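Local coordinates for protein beta-galactosidase (Bacillus circulans, PDB 4MAD) that probably hydrolyses terminal non-reducing beta-D-galactose residues of beta-D-galactosides, as a retaining glycosidase of family 35 with a TIM-barrel catalytic domain, at residues A[381-386]-A[476-481]. Numbering follows the deposited sequence.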
loop_
_atom_site.group_PDB
_atom_site.type_symbol
_atom_site.label_atom_id
_atom_site.label_comp_id
_atom_site.label_asym_id
_atom_site.label_seq_id
_atom_site.Cartn_x
_atom_site.Cartn_y
_atom_site.Cartn_z
ATOM N N GLU A 381 4.405 -0.313 -31.973
ATOM C CA GLU A 381 5.439 0.340 -32.729
ATOM C C GLU A 381 6.472 0.983 -31.833
ATOM O O GLU A 381 7.620 0.882 -32.065
ATOM C CB GLU A 381 4.855 1.308 -33.776
ATOM C CG GLU A 381 4.030 2.404 -33.196
ATOM C CD GLU A 381 2.547 2.117 -33.175
ATOM O OE1 GLU A 381 2.170 0.963 -33.265
ATOM O OE2 GLU A 381 1.785 3.051 -33.043
ATOM N N ALA A 382 5.992 1.602 -30.770
ATOM C CA ALA A 382 6.807 2.275 -29.777
ATOM C C ALA A 382 6.584 1.662 -28.405
ATOM O O ALA A 382 5.551 1.182 -28.131
ATOM C CB ALA A 382 6.434 3.685 -29.702
ATOM N N PRO A 383 7.578 1.699 -27.562
ATOM C CA PRO A 383 7.388 1.190 -26.217
ATOM C C PRO A 383 6.374 2.046 -25.484
ATOM O O PRO A 383 6.519 3.236 -25.463
ATOM C CB PRO A 383 8.776 1.345 -25.585
ATOM C CG PRO A 383 9.521 2.157 -26.429
ATOM C CD PRO A 383 8.828 2.440 -27.693
ATOM N N LEU A 384 5.359 1.423 -24.914
ATOM C CA LEU A 384 4.367 2.127 -24.129
ATOM C C LEU A 384 4.499 1.762 -22.630
ATOM O O LEU A 384 5.031 0.781 -22.317
ATOM C CB LEU A 384 2.973 1.774 -24.599
ATOM C CG LEU A 384 2.647 1.951 -26.075
ATOM C CD1 LEU A 384 1.304 1.440 -26.418
ATOM C CD2 LEU A 384 2.801 3.359 -26.463
ATOM N N PRO A 385 4.017 2.585 -21.737
ATOM C CA PRO A 385 4.084 2.216 -20.327
ATOM C C PRO A 385 3.087 1.085 -20.043
ATOM O O PRO A 385 2.192 0.896 -20.779
ATOM C CB PRO A 385 3.673 3.484 -19.616
ATOM C CG PRO A 385 2.916 4.223 -20.608
ATOM C CD PRO A 385 3.388 3.887 -21.921
ATOM N N MET A 386 3.271 0.349 -18.964
ATOM C CA MET A 386 2.578 -0.917 -18.788
ATOM C C MET A 386 1.064 -0.788 -18.726
ATOM O O MET A 386 0.367 -1.668 -19.018
ATOM C CB MET A 386 3.113 -1.679 -17.558
ATOM C CG MET A 386 2.800 -1.035 -16.311
ATOM S SD MET A 386 3.194 -2.143 -14.937
ATOM C CE MET A 386 4.866 -2.530 -15.222
ATOM N N GLU A 476 8.474 6.822 -22.494
ATOM C CA GLU A 476 8.501 7.379 -23.839
ATOM C C GLU A 476 9.194 6.549 -24.924
ATOM O O GLU A 476 8.715 6.421 -26.015
ATOM C CB GLU A 476 9.187 8.731 -23.773
ATOM C CG GLU A 476 8.441 9.770 -23.005
ATOM C CD GLU A 476 9.232 11.052 -22.751
ATOM O OE1 GLU A 476 9.848 11.584 -23.660
ATOM O OE2 GLU A 476 9.235 11.479 -21.615
ATOM N N GLY A 477 10.390 6.113 -24.619
ATOM C CA GLY A 477 11.210 5.458 -25.614
ATOM C C GLY A 477 12.483 4.845 -25.085
ATOM O O GLY A 477 12.847 5.063 -23.956
ATOM N N VAL A 478 13.146 4.090 -25.947
ATOM C CA VAL A 478 14.495 3.610 -25.721
ATOM C C VAL A 478 15.370 4.005 -26.898
ATOM O O VAL A 478 14.978 3.857 -27.987
ATOM C CB VAL A 478 14.520 2.114 -25.574
ATOM C CG1 VAL A 478 15.867 1.635 -25.286
ATOM C CG2 VAL A 478 13.547 1.658 -24.533
ATOM N N ARG A 479 16.537 4.539 -26.647
ATOM C CA ARG A 479 17.350 4.998 -27.753
ATOM C C ARG A 479 18.813 4.657 -27.631
ATOM O O ARG A 479 19.308 4.516 -26.566
ATOM C CB ARG A 479 17.183 6.484 -27.990
ATOM C CG ARG A 479 17.526 7.339 -26.876
ATOM C CD ARG A 479 17.011 8.759 -27.074
ATOM N NE ARG A 479 16.868 9.528 -25.859
ATOM C CZ ARG A 479 17.823 10.224 -25.269
ATOM N NH1 ARG A 479 19.044 10.261 -25.738
ATOM N NH2 ARG A 479 17.566 10.890 -24.186
ATOM N N LEU A 480 19.453 4.552 -28.781
ATOM C CA LEU A 480 20.872 4.399 -28.854
ATOM C C LEU A 480 21.386 5.729 -29.387
ATOM O O LEU A 480 21.043 6.118 -30.451
ATOM C CB LEU A 480 21.179 3.282 -29.836
ATOM C CG LEU A 480 20.693 1.896 -29.437
ATOM C CD1 LEU A 480 20.775 0.974 -30.530
ATOM C CD2 LEU A 480 21.392 1.335 -28.246
ATOM N N GLY A 481 22.181 6.432 -28.628
ATOM C CA GLY A 481 22.390 7.817 -28.964
ATOM C C GLY A 481 21.041 8.537 -28.981
ATOM O O GLY A 481 20.349 8.539 -28.024
#
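At a classic beta bulge in the first all-beta domain of this family 35 enzyme, where Glu476 and Gly477 both face Gln414 of the neighbouring strand 409-417, the ring of Pro383, from the loop between strands 378-380 and 395-403, packs on Gly477 and Val478. The contact thereby joins that loop to strand 473-480 of the four-stranded antiparallel sheet, away from the predicted catalytic residues. No hydrogen bond crosses it; the small interface, 123 Å² in all, is van der Waals packing. Pro383 leads with CG, the outer corner of its C-gamma endo ring, which lies 3.8 Å from Gly477 CA, where no side chain intervenes, and 4.1 Å from Val478 N. With CG1 anti to the backbone N (chi1 -177°), Val478 brings its other branch, CG2, to 4.5 Å from Pro383 CG, a loose apolar touch. Trp488 of strand 488-493 packs on both Pro383 and Val478, and Tyr398 also touches the proline. The side chain of Glu476 starts out away from the loop, and its OE1 is hydrogen-bonded to Gln414 NE2. Beyond the packing, Arg479 turns its guanidinium edge to the turn after the strand, NH1 donating to Gly481 O at 3.1 Å with an N-H...O angle of 162°.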